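Beta-mannosidase (Trichoderma harzianum, PDB 4CVU) probably hydrolyses terminal beta-linked mannose residues from the non-reducing ends of mannosides, as a fungal beta-mannosidase of glycoside hydrolase family 2. Local coordinates at residues Asn230-Asp234 with Tyr470-Asn476; Ile233-Arg237 with Arg344-Thr350; Val254-Phe260 with Met297-Val303; Ser271-Ala277 with Gln322-Val328. All blocks are in the same frame, centred on the assembly; numbering follows the deposited sequence. Where two conformers were deposited one is given.

Contact 1 of 4, residues Asn230-Asp234 with Tyr470-Asn476. With MAN (alpha-D-mannopyranose), chain E.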
# COMPACT_ATOMS: atom_id res chain seq x y z
N ASN A 230 19.31 24.29 -32.83
CA ASN A 230 20.08 23.05 -32.71
C ASN A 230 21.49 23.28 -33.32
O ASN A 230 21.64 24.05 -34.27
CB ASN A 230 19.37 21.92 -33.47
CG ASN A 230 19.95 20.55 -33.18
OD1 ASN A 230 20.62 20.35 -32.18
ND2 ASN A 230 19.66 19.57 -34.05
N THR A 231 22.50 22.61 -32.79
CA THR A 231 23.89 22.84 -33.21
C THR A 231 24.67 21.52 -33.29
O THR A 231 24.77 20.80 -32.30
CB THR A 231 24.59 23.80 -32.22
OG1 THR A 231 23.93 25.08 -32.23
CG2 THR A 231 26.06 23.99 -32.59
N ASP A 232 25.19 21.22 -34.47
CA ASP A 232 26.01 20.02 -34.70
C ASP A 232 27.46 20.45 -34.65
O ASP A 232 27.91 21.23 -35.51
CB ASP A 232 25.65 19.39 -36.05
CG ASP A 232 26.41 18.07 -36.34
OD1 ASP A 232 27.49 17.83 -35.74
OD2 ASP A 232 25.92 17.30 -37.22
N ILE A 233 28.19 19.96 -33.65
CA ILE A 233 29.65 20.10 -33.56
C ILE A 233 30.24 18.73 -33.82
O ILE A 233 29.83 17.72 -33.15
CB ILE A 233 30.14 20.58 -32.19
CG1 ILE A 233 29.43 21.88 -31.74
CG2 ILE A 233 31.64 20.79 -32.21
CD1 ILE A 233 29.66 23.07 -32.65
N ASP A 234 31.13 18.66 -34.80
CA ASP A 234 31.76 17.40 -35.19
C ASP A 234 33.27 17.62 -35.11
O ASP A 234 33.83 18.38 -35.91
CB ASP A 234 31.34 16.99 -36.60
CG ASP A 234 31.64 15.53 -36.92
OD1 ASP A 234 31.90 14.69 -36.00
OD2 ASP A 234 31.60 15.19 -38.11
N TYR A 470 17.54 15.51 -36.72
CA TYR A 470 17.51 16.32 -35.50
C TYR A 470 18.38 15.73 -34.35
O TYR A 470 19.24 16.39 -33.78
CB TYR A 470 16.08 16.48 -35.00
CG TYR A 470 16.01 17.17 -33.65
CD1 TYR A 470 16.41 18.49 -33.52
CD2 TYR A 470 15.58 16.50 -32.50
CE1 TYR A 470 16.37 19.14 -32.30
CE2 TYR A 470 15.52 17.13 -31.26
CZ TYR A 470 15.92 18.45 -31.16
OH TYR A 470 15.88 19.11 -29.96
N ASN A 471 18.16 14.46 -34.04
CA ASN A 471 18.87 13.84 -32.91
C ASN A 471 20.36 13.56 -33.17
O ASN A 471 21.17 13.80 -32.27
CB ASN A 471 18.13 12.61 -32.45
CG ASN A 471 16.84 12.96 -31.75
OD1 ASN A 471 16.85 13.50 -30.64
ND2 ASN A 471 15.72 12.67 -32.41
N VAL A 472 20.72 13.10 -34.37
CA VAL A 472 22.14 12.93 -34.74
C VAL A 472 22.90 14.27 -34.63
O VAL A 472 24.00 14.32 -34.05
CB VAL A 472 22.33 12.33 -36.15
CG1 VAL A 472 23.74 12.58 -36.67
CG2 VAL A 472 22.07 10.83 -36.14
N ARG A 473 22.30 15.33 -35.17
CA ARG A 473 22.89 16.69 -35.07
C ARG A 473 22.97 17.18 -33.62
O ARG A 473 24.01 17.72 -33.20
CB ARG A 473 22.13 17.72 -35.93
CG ARG A 473 22.31 17.54 -37.42
CD ARG A 473 21.37 18.46 -38.22
NE ARG A 473 21.75 19.89 -38.18
CZ ARG A 473 22.82 20.40 -38.78
NH1 ARG A 473 23.68 19.62 -39.45
NH2 ARG A 473 23.07 21.71 -38.71
N ARG A 474 21.87 16.99 -32.88
CA ARG A 474 21.78 17.42 -31.47
C ARG A 474 22.87 16.78 -30.59
O ARG A 474 23.48 17.47 -29.79
CB ARG A 474 20.38 17.12 -30.90
CG ARG A 474 20.17 17.50 -29.43
CD ARG A 474 18.73 17.29 -28.95
NE ARG A 474 18.34 15.89 -28.97
CZ ARG A 474 18.57 15.02 -27.98
NH1 ARG A 474 19.17 15.40 -26.86
NH2 ARG A 474 18.20 13.76 -28.12
N LEU A 475 23.08 15.49 -30.79
CA LEU A 475 23.89 14.67 -29.86
C LEU A 475 25.36 14.55 -30.22
O LEU A 475 26.17 14.17 -29.38
CB LEU A 475 23.29 13.28 -29.74
CG LEU A 475 21.95 13.25 -28.98
CD1 LEU A 475 21.31 11.87 -29.06
CD2 LEU A 475 22.14 13.64 -27.53
N ASN A 476 25.71 14.94 -31.47
CA ASN A 476 27.02 14.64 -32.04
C ASN A 476 28.23 15.19 -31.28
O ASN A 476 29.30 14.61 -31.32
CB ASN A 476 27.12 15.14 -33.49
CG ASN A 476 28.25 14.50 -34.23
OD1 ASN A 476 28.24 13.30 -34.49
ND2 ASN A 476 29.26 15.28 -34.54
C1 MAN E . 17.66 19.68 -43.68
C2 MAN E . 16.69 20.83 -43.76
C3 MAN E . 17.46 22.13 -43.86
C4 MAN E . 18.55 22.23 -42.78
C5 MAN E . 19.35 20.94 -42.63
C6 MAN E . 20.28 21.00 -41.42
O2 MAN E . 15.90 20.86 -42.58
O3 MAN E . 16.56 23.21 -43.70
O4 MAN E . 19.49 23.23 -43.09
O5 MAN E . 18.51 19.84 -42.54
O6 MAN E . 19.58 21.24 -40.22
O HOH W 1 23.14 20.16 -29.57
O HOH W 2 26.26 18.41 -31.69
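Arg473, on helix 458-475, crosses Asp232 of strand 227-237 at about a right angle, where a barrel helix meets the neighbouring beta-domain. Its CB rests 3.6 Å from Asn230 ND2, and CG lies 3.6 Å from Asp232 OD2. CD comes within 3.9 Å of O6 of a glycan mannose. A bend at chi3 (72°) turns the guanidinium so that Asp232 CB lies over the rim of one face and the mannose C6 over the centre of the other. NH1 and Asp232 OD2 form a long salt bridge of 3.9 Å, by charge alone, the oxygen being well out of the guanidinium plane. NE forms a salt bridge with Asp259 OD2, NH1 bonds to Asn528 OD1 and to O6 of a glycan N-acetylglucosamine, and NH2 bonds to Ser257 OG. Asn230 ND2 donates to an in-plane lone pair of Tyr470 O at 3.2 Å, a second donor beside Arg474 N. Asn476 ND2 serves Ile233 O at 2.9 Å and, from above the carboxylate plane, Asp234 OD1 at 3.1 Å; Asn476 OD1 bonds to Ser529 OG and Asp234 OD2 to His530 N. Acidic neighbours probably stabilise the Arg473 charge, and Asn476 ties its segment to the strand.

Contact 2 of 4, residues Ile233-Arg237 with Arg344-Thr350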
# COMPACT_ATOMS: atom_id res chain seq x y z
N ILE A 233 28.19 19.96 -33.65
CA ILE A 233 29.65 20.10 -33.56
C ILE A 233 30.24 18.73 -33.82
O ILE A 233 29.83 17.72 -33.15
CB ILE A 233 30.14 20.58 -32.19
CG1 ILE A 233 29.43 21.88 -31.74
CG2 ILE A 233 31.64 20.79 -32.21
CD1 ILE A 233 29.66 23.07 -32.65
N ASP A 234 31.13 18.66 -34.80
CA ASP A 234 31.76 17.40 -35.19
C ASP A 234 33.27 17.62 -35.11
O ASP A 234 33.83 18.38 -35.91
CB ASP A 234 31.34 16.99 -36.60
CG ASP A 234 31.64 15.53 -36.92
OD1 ASP A 234 31.90 14.69 -36.00
OD2 ASP A 234 31.60 15.19 -38.11
N ILE A 235 33.88 17.04 -34.08
CA ILE A 235 35.31 17.09 -33.91
C ILE A 235 35.86 15.73 -34.29
O ILE A 235 35.51 14.70 -33.68
CB ILE A 235 35.70 17.44 -32.49
CG1 ILE A 235 35.14 18.82 -32.13
CG2 ILE A 235 37.20 17.46 -32.38
CD1 ILE A 235 35.37 19.23 -30.70
N PHE A 236 36.68 15.71 -35.33
CA PHE A 236 37.24 14.48 -35.87
C PHE A 236 38.69 14.71 -36.32
O PHE A 236 39.16 15.84 -36.36
CB PHE A 236 36.39 13.96 -37.04
CG PHE A 236 36.14 14.97 -38.11
CD1 PHE A 236 35.19 15.98 -37.95
CD2 PHE A 236 36.86 14.92 -39.30
CE1 PHE A 236 34.97 16.90 -38.94
CE2 PHE A 236 36.65 15.85 -40.29
CZ PHE A 236 35.71 16.85 -40.11
N ARG A 237 39.39 13.62 -36.63
CA ARG A 237 40.73 13.71 -37.18
C ARG A 237 40.60 13.98 -38.67
O ARG A 237 39.70 13.47 -39.34
CB ARG A 237 41.52 12.41 -36.94
CG ARG A 237 41.83 12.09 -35.48
CD ARG A 237 43.03 12.86 -34.97
NE ARG A 237 43.38 12.56 -33.59
CZ ARG A 237 44.48 12.98 -32.96
NH1 ARG A 237 45.38 13.73 -33.60
NH2 ARG A 237 44.71 12.66 -31.69
N ARG A 344 28.37 24.83 -26.72
CA ARG A 344 28.32 23.44 -26.35
C ARG A 344 29.57 23.04 -25.56
O ARG A 344 30.61 23.70 -25.65
CB ARG A 344 28.20 22.58 -27.61
CG ARG A 344 26.87 22.72 -28.37
CD ARG A 344 25.67 22.36 -27.51
NE ARG A 344 24.42 22.32 -28.26
CZ ARG A 344 23.58 23.34 -28.42
NH1 ARG A 344 23.83 24.51 -27.90
NH2 ARG A 344 22.47 23.17 -29.11
N ARG A 345 29.48 21.96 -24.80
CA ARG A 345 30.67 21.38 -24.17
C ARG A 345 31.10 20.15 -24.96
O ARG A 345 30.30 19.27 -25.26
CB ARG A 345 30.41 21.06 -22.69
CG ARG A 345 31.66 20.56 -21.98
CD ARG A 345 31.50 20.44 -20.47
NE ARG A 345 30.57 19.38 -20.10
CZ ARG A 345 30.27 19.00 -18.86
NH1 ARG A 345 30.85 19.57 -17.82
NH2 ARG A 345 29.40 18.00 -18.68
N VAL A 346 32.38 20.09 -25.31
CA VAL A 346 32.89 19.07 -26.23
C VAL A 346 34.16 18.38 -25.74
O VAL A 346 34.79 18.82 -24.80
CB VAL A 346 33.16 19.69 -27.64
CG1 VAL A 346 31.90 20.36 -28.16
CG2 VAL A 346 34.30 20.71 -27.60
N GLY A 347 34.55 17.30 -26.41
CA GLY A 347 35.81 16.62 -26.15
C GLY A 347 36.55 16.30 -27.44
O GLY A 347 35.93 16.17 -28.51
N PHE A 348 37.87 16.21 -27.33
CA PHE A 348 38.71 15.78 -28.42
C PHE A 348 39.07 14.33 -28.19
O PHE A 348 39.86 14.02 -27.31
CB PHE A 348 39.98 16.64 -28.50
CG PHE A 348 39.72 18.03 -28.98
CD1 PHE A 348 39.32 19.02 -28.09
CD2 PHE A 348 39.87 18.36 -30.32
CE1 PHE A 348 39.07 20.31 -28.54
CE2 PHE A 348 39.62 19.64 -30.78
CZ PHE A 348 39.22 20.61 -29.89
N ARG A 349 38.43 13.47 -28.97
CA ARG A 349 38.76 12.05 -29.00
C ARG A 349 38.18 11.37 -30.21
O ARG A 349 37.28 11.89 -30.86
CB ARG A 349 38.29 11.32 -27.71
CG ARG A 349 36.89 11.65 -27.22
CD ARG A 349 35.81 10.82 -27.89
NE ARG A 349 35.32 11.48 -29.09
CZ ARG A 349 34.09 11.37 -29.57
NH1 ARG A 349 33.19 10.63 -28.94
NH2 ARG A 349 33.77 12.01 -30.68
N THR A 350 38.73 10.21 -30.52
CA THR A 350 38.20 9.36 -31.57
C THR A 350 37.60 8.15 -30.89
O THR A 350 38.19 7.60 -29.95
CB THR A 350 39.27 8.91 -32.59
OG1 THR A 350 40.24 8.10 -31.95
CG2 THR A 350 39.92 10.13 -33.26
O HOH W 3 36.27 11.87 -33.53
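Ile235 and Phe348 meet inside the immunoglobulin-like beta-sandwich of this family 2 enzyme, where strand 227-237 runs beside strand 340-346 and the chain that follows it. The two are the outermost strands of one antiparallel sheet, and their short segments lie 9.4 Å apart and 17° from parallel, too distant for direct backbone pairing, so side chains fill the gap. Ile235 does most of the bridging. With CG1 anti to its carbonyl carbon (chi1 -60°) and the chain extended beyond, its CD1 reaches over one face of the Phe348 ring, 4.3 Å from the centroid in a CH-pi contact. The same methyl lies 3.6 Å from Val346 CG2, and the other branch, CG2, touches Phe348 CD2 at 3.5 Å. Two residues earlier, Ile233 CG2 meets Val346 CG1 at 4.1 Å. A water bridges the two backbones, 2.9 Å from both Ile235 O and Arg349 O.

Outside this apolar shell, the Phe348 side chain touches Pro310 and its ring meets that of Tyr324. Val346 packs on Ile326 and is bonded through its backbone to Tyr324, while Trp252 lies against Ile235. At the far end of the contact Arg237 NH1 bonds to Ala250 O, and Thr350 OG1 to Gln248 NE2. The aliphatic parts of these two side chains meet, Arg237 CG to Thr350 CG2 at 3.5 Å.

Contact 3 of 4, residues Val254-Phe260 with Met297-Val303. With NAG (2-acetamido-2-deoxy-beta-D-glucopyranose), chain B; MAN (alpha-D-mannopyranose), chain E.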
# COMPACT_ATOMS: atom_id res chain seq x y z
N VAL A 254 37.45 20.90 -36.37
CA VAL A 254 36.25 21.27 -35.65
C VAL A 254 35.25 21.85 -36.65
O VAL A 254 35.49 22.90 -37.22
CB VAL A 254 36.55 22.32 -34.59
CG1 VAL A 254 35.28 22.74 -33.84
CG2 VAL A 254 37.61 21.80 -33.61
N ASN A 255 34.14 21.15 -36.87
CA ASN A 255 33.10 21.59 -37.77
C ASN A 255 31.86 22.01 -36.98
O ASN A 255 31.42 21.28 -36.12
CB ASN A 255 32.75 20.45 -38.73
CG ASN A 255 31.89 20.90 -39.90
OD1 ASN A 255 31.81 22.08 -40.23
ND2 ASN A 255 31.23 19.93 -40.52
N ALA A 256 31.31 23.17 -37.29
CA ALA A 256 30.19 23.71 -36.54
C ALA A 256 29.09 24.09 -37.49
O ALA A 256 29.27 24.94 -38.32
CB ALA A 256 30.62 24.93 -35.74
N SER A 257 27.93 23.46 -37.35
CA SER A 257 26.78 23.71 -38.19
C SER A 257 25.59 24.09 -37.30
O SER A 257 25.18 23.32 -36.40
CB SER A 257 26.48 22.46 -39.04
OG SER A 257 25.45 22.72 -39.97
N LEU A 258 25.05 25.28 -37.51
CA LEU A 258 24.02 25.84 -36.61
C LEU A 258 22.66 26.01 -37.28
O LEU A 258 22.58 26.70 -38.31
CB LEU A 258 24.48 27.20 -36.11
CG LEU A 258 25.46 27.25 -34.94
CD1 LEU A 258 26.87 26.83 -35.32
CD2 LEU A 258 25.48 28.69 -34.39
N ASP A 259 21.61 25.43 -36.69
CA ASP A 259 20.23 25.65 -37.12
C ASP A 259 19.62 26.82 -36.33
O ASP A 259 19.95 27.00 -35.16
CB ASP A 259 19.39 24.38 -36.92
CG ASP A 259 19.97 23.17 -37.66
OD1 ASP A 259 20.47 23.37 -38.78
OD2 ASP A 259 19.94 22.03 -37.12
N PHE A 260 18.75 27.60 -36.97
CA PHE A 260 18.22 28.83 -36.35
C PHE A 260 16.87 29.29 -36.94
O PHE A 260 16.42 28.79 -37.96
CB PHE A 260 19.26 29.96 -36.47
CG PHE A 260 19.66 30.29 -37.91
CD1 PHE A 260 18.92 31.19 -38.66
CD2 PHE A 260 20.74 29.66 -38.50
CE1 PHE A 260 19.26 31.46 -40.00
CE2 PHE A 260 21.08 29.92 -39.83
CZ PHE A 260 20.35 30.82 -40.58
N MET A 297 17.85 28.33 -43.04
CA MET A 297 17.86 28.11 -41.59
C MET A 297 19.13 27.49 -41.01
O MET A 297 19.13 27.01 -39.91
CB MET A 297 16.65 27.28 -41.17
CG MET A 297 16.76 25.80 -41.50
SD MET A 297 15.43 24.79 -40.84
CE MET A 297 14.05 25.38 -41.80
N THR A 298 20.21 27.53 -41.75
CA THR A 298 21.44 26.92 -41.27
C THR A 298 22.69 27.66 -41.73
O THR A 298 22.73 28.22 -42.82
CB THR A 298 21.52 25.44 -41.67
OG1 THR A 298 20.39 24.74 -41.12
CG2 THR A 298 22.81 24.80 -41.15
N VAL A 299 23.69 27.67 -40.86
CA VAL A 299 24.99 28.24 -41.18
C VAL A 299 26.08 27.32 -40.63
O VAL A 299 25.99 26.82 -39.49
CB VAL A 299 25.13 29.68 -40.66
CG1 VAL A 299 25.09 29.73 -39.15
CG2 VAL A 299 26.42 30.33 -41.20
N THR A 300 27.10 27.08 -41.45
CA THR A 300 28.14 26.10 -41.17
C THR A 300 29.53 26.62 -41.49
O THR A 300 29.73 27.32 -42.49
CB THR A 300 27.92 24.84 -42.03
OG1 THR A 300 26.56 24.39 -41.90
CG2 THR A 300 28.87 23.73 -41.64
N GLY A 301 30.50 26.27 -40.66
CA GLY A 301 31.92 26.52 -40.96
C GLY A 301 32.82 25.58 -40.19
O GLY A 301 32.37 24.88 -39.27
N SER A 302 34.11 25.56 -40.56
CA SER A 302 35.07 24.69 -39.88
C SER A 302 36.40 25.36 -39.62
O SER A 302 36.70 26.43 -40.15
CB SER A 302 35.29 23.40 -40.67
OG SER A 302 36.20 23.58 -41.72
N VAL A 303 37.21 24.70 -38.79
CA VAL A 303 38.56 25.16 -38.51
C VAL A 303 39.44 23.98 -38.17
O VAL A 303 38.97 22.99 -37.60
CB VAL A 303 38.59 26.19 -37.36
CG1 VAL A 303 38.16 25.60 -36.05
CG2 VAL A 303 39.98 26.79 -37.21
C1 NAG B . 30.33 20.11 -41.64
C2 NAG B . 30.85 19.55 -42.96
C3 NAG B . 29.82 19.78 -44.05
C4 NAG B . 28.47 19.15 -43.64
C5 NAG B . 28.08 19.65 -42.26
C6 NAG B . 26.85 18.99 -41.65
C7 NAG B . 33.28 19.54 -43.23
C8 NAG B . 34.51 20.33 -43.57
N2 NAG B . 32.12 20.18 -43.27
O3 NAG B . 30.30 19.20 -45.23
O4 NAG B . 27.46 19.51 -44.57
O5 NAG B . 29.12 19.46 -41.34
O6 NAG B . 26.52 19.70 -40.47
O7 NAG B . 33.39 18.35 -42.95
C1 MAN E . 17.66 19.68 -43.68
C2 MAN E . 16.69 20.83 -43.76
C3 MAN E . 17.46 22.13 -43.86
C4 MAN E . 18.55 22.23 -42.78
C5 MAN E . 19.35 20.94 -42.63
C6 MAN E . 20.28 21.00 -41.42
O2 MAN E . 15.90 20.86 -42.58
O3 MAN E . 16.56 23.21 -43.70
O4 MAN E . 19.49 23.23 -43.09
O5 MAN E . 18.51 19.84 -42.54
O6 MAN E . 19.58 21.24 -40.22
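The ring of Phe260 lies flat on the backbone of Met297, whose C sits 3.3 Å above one face, while Val299 N approaches the ring edge close to its plane. This is where strands 252-261 and 298-305 run as antiparallel neighbours in the immunoglobulin-like sandwich. A chi1 of 59°, which sets CG between the backbone N and the carbonyl carbon, folds the ring back across the partner strand. The second flat group, the Asp259 carboxylate, stands beside Thr298; its OD1 accepts from Thr298 OG1 at 2.7 Å, met on the anti side.

Val254 with Val303, Ala256 with Gly301 and Leu258 with Val299 form hydrogen-bonded pairs, and Phe260 N adds a bond to Met297 O. The side chains of Val254, Ala256, Leu258 and Val299 point inward to strand 324-332. The opposite face, with Asn255, Ser257, Asp259, Thr298 and Thr300, is polar and carries sugar; Arg473 also reaches it. Mannose O6 donates to Asp259 OD1 at 2.7 Å, and mannose O4 to Thr298 OG1 at 2.6 Å, so a short relay runs from sugar through threonine to carboxylate. Farther along, Ser257 OG and Thr300 OG1 share a hydrogen bond of 2.8 Å across a non-hydrogen-bonded pair. Asn255, Ala256 and Ser257 make up an N-glycosylation sequon. A covalent link of 1.4 Å joins Asn255 ND2 to NAG C1, the first N-acetylglucosamine of the glycan.

Contact 4 of 4, residues Ser271-Ala277 with Gln322-Val328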
# COMPACT_ATOMS: atom_id res chain seq x y z
N SER A 271 33.10 32.81 -36.05
CA SER A 271 34.28 32.74 -35.20
C SER A 271 33.99 31.81 -34.02
O SER A 271 32.82 31.59 -33.67
CB SER A 271 34.61 34.13 -34.68
OG SER A 271 33.56 34.59 -33.86
N VAL A 272 35.04 31.27 -33.41
CA VAL A 272 34.90 30.38 -32.25
C VAL A 272 35.94 30.67 -31.18
O VAL A 272 37.08 30.99 -31.50
CB VAL A 272 34.99 28.89 -32.64
CG1 VAL A 272 33.82 28.51 -33.53
CG2 VAL A 272 36.32 28.55 -33.32
N ILE A 273 35.52 30.55 -29.93
CA ILE A 273 36.44 30.50 -28.79
C ILE A 273 36.30 29.13 -28.13
O ILE A 273 35.19 28.73 -27.75
CB ILE A 273 36.14 31.61 -27.75
CG1 ILE A 273 36.30 33.01 -28.39
CG2 ILE A 273 37.06 31.49 -26.54
CD1 ILE A 273 35.50 34.10 -27.70
N ILE A 274 37.40 28.41 -28.03
CA ILE A 274 37.45 27.10 -27.39
C ILE A 274 38.31 27.24 -26.15
O ILE A 274 39.48 27.56 -26.24
CB ILE A 274 38.04 26.02 -28.32
CG1 ILE A 274 37.28 25.98 -29.65
CG2 ILE A 274 38.01 24.67 -27.63
CD1 ILE A 274 37.74 24.90 -30.61
N THR A 275 37.70 26.95 -25.00
CA THR A 275 38.31 27.19 -23.70
C THR A 275 38.18 25.96 -22.79
O THR A 275 37.31 25.10 -23.01
CB THR A 275 37.66 28.43 -23.03
OG1 THR A 275 38.20 28.63 -21.73
CG2 THR A 275 36.15 28.27 -22.91
N ASP A 276 39.03 25.88 -21.78
CA ASP A 276 38.99 24.75 -20.85
C ASP A 276 37.66 24.76 -20.10
O ASP A 276 37.25 25.79 -19.58
CB ASP A 276 40.16 24.81 -19.87
CG ASP A 276 40.46 23.45 -19.27
OD1 ASP A 276 39.71 22.98 -18.40
OD2 ASP A 276 41.46 22.84 -19.69
N ALA A 277 37.01 23.59 -20.05
CA ALA A 277 35.66 23.49 -19.51
C ALA A 277 35.59 23.79 -18.02
O ALA A 277 34.57 24.31 -17.54
CB ALA A 277 35.08 22.12 -19.81
N GLN A 322 38.87 15.15 -20.08
CA GLN A 322 39.11 16.50 -20.55
C GLN A 322 37.99 16.98 -21.46
O GLN A 322 37.71 16.37 -22.49
CB GLN A 322 40.43 16.57 -21.32
CG GLN A 322 40.84 17.98 -21.73
CD GLN A 322 41.25 18.84 -20.55
OE1 GLN A 322 42.17 18.48 -19.80
NE2 GLN A 322 40.59 19.98 -20.37
N LEU A 323 37.37 18.09 -21.09
CA LEU A 323 36.33 18.68 -21.90
C LEU A 323 36.66 20.15 -22.14
O LEU A 323 37.43 20.73 -21.38
CB LEU A 323 34.95 18.56 -21.21
CG LEU A 323 34.50 17.11 -21.05
CD1 LEU A 323 33.27 17.06 -20.18
CD2 LEU A 323 34.25 16.43 -22.41
N TYR A 324 36.04 20.73 -23.16
CA TYR A 324 36.22 22.12 -23.49
C TYR A 324 34.88 22.76 -23.82
O TYR A 324 34.02 22.11 -24.39
CB TYR A 324 37.15 22.26 -24.71
CG TYR A 324 38.59 21.82 -24.49
CD1 TYR A 324 39.53 22.69 -23.95
CD2 TYR A 324 39.03 20.56 -24.90
CE1 TYR A 324 40.85 22.32 -23.77
CE2 TYR A 324 40.34 20.17 -24.72
CZ TYR A 324 41.25 21.06 -24.16
OH TYR A 324 42.55 20.67 -23.98
N ASN A 325 34.72 24.04 -23.49
CA ASN A 325 33.59 24.82 -23.99
C ASN A 325 33.95 25.49 -25.33
O ASN A 325 35.00 26.10 -25.46
CB ASN A 325 33.14 25.85 -22.96
CG ASN A 325 32.49 25.21 -21.72
OD1 ASN A 325 32.12 24.03 -21.74
ND2 ASN A 325 32.33 25.99 -20.65
N ILE A 326 33.07 25.34 -26.32
CA ILE A 326 33.21 25.97 -27.60
C ILE A 326 32.00 26.86 -27.78
O ILE A 326 30.87 26.37 -27.81
CB ILE A 326 33.36 24.96 -28.77
CG1 ILE A 326 33.38 25.68 -30.13
CG2 ILE A 326 32.26 23.92 -28.79
CD1 ILE A 326 33.81 24.81 -31.30
N THR A 327 32.26 28.17 -27.85
CA THR A 327 31.24 29.16 -28.15
C THR A 327 31.42 29.60 -29.61
O THR A 327 32.53 29.99 -30.01
CB THR A 327 31.32 30.37 -27.20
OG1 THR A 327 31.20 29.92 -25.84
CG2 THR A 327 30.22 31.37 -27.48
N VAL A 328 30.34 29.52 -30.39
CA VAL A 328 30.36 29.83 -31.82
C VAL A 328 29.49 31.05 -32.07
O VAL A 328 28.31 31.01 -31.76
CB VAL A 328 29.80 28.67 -32.66
CG1 VAL A 328 29.81 29.02 -34.14
CG2 VAL A 328 30.58 27.39 -32.42
O HOH W 4 33.94 29.29 -25.29
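Backbone bonds tie Ile273 to Thr327 and Thr275 to Asn325 in two hydrogen-bonded pairs of the antiparallel strands 268-276 and 324-332. Ile273 N reaches Thr327 O at 3.0 Å, and Asn325 N reaches Thr275 O at 2.8 Å. Ala277 N adds a further bond to Leu323 O, 3.2 Å, from above the carbonyl plane.

On one face of the sheet, the non-hydrogen-bonded pairs Val272 with Val328 and Ile274 with Ile326 pack side by side. Val272 CG1 lies 3.6 Å from Val328 CG2, and the CG1 atoms of Ile274 and Ile326 are 3.9 Å apart. Ile326 extends with CG1 anti to its backbone N (chi1 175°), and its outer methyl continues the row beside Ile274. Val254, Ala256 and Leu258 of strand 252-261 pack against this face.

At the end of the pairing near Asp276, polar and aromatic groups meet. Gln322 NE2 makes a weak bond of 3.1 Å to Asp276 OD2, the amide and carboxylate planes almost perpendicular. The Tyr324 ring presents an edge to Thr275 O and bonds through its OH to Lys311 N. On the more exposed face a water donates to Ile273 O at 2.8 Å and shares a hydrogen bond with Thr327 OG1. A twisted antiparallel pair with one face packed on the interior and the other, with Ile273, Thr275 and Thr327, more exposed is the arrangement of a beta-sandwich layer, here of the immunoglobulin-like domain of family 2 glycosidases.

How the contacts relate
All four contacts involve one antiparallel sheet that wraps into the immunoglobulin-like sandwich, but only contact 1 ties it to a helix of the catalytic barrel. Contacts 1 and 2 share strand 227-237, whose two faces differ: polar and charged groups meet the helix, apolar ones the interior. Contacts 3 and 4 are backbone-paired ladders in separate layers, and their inward side chains meet through Val254, Ala256 and Leu258 against Ile326 and Val328. Contact 2 joins the same core, with Phe348 near Val254 and strand 340-346 next to strand 324-332 of contact 4. Contacts 1 to 3 are buried, whereas contact 4 is partly at the surface. The mannose touches both contact 1 and contact 3.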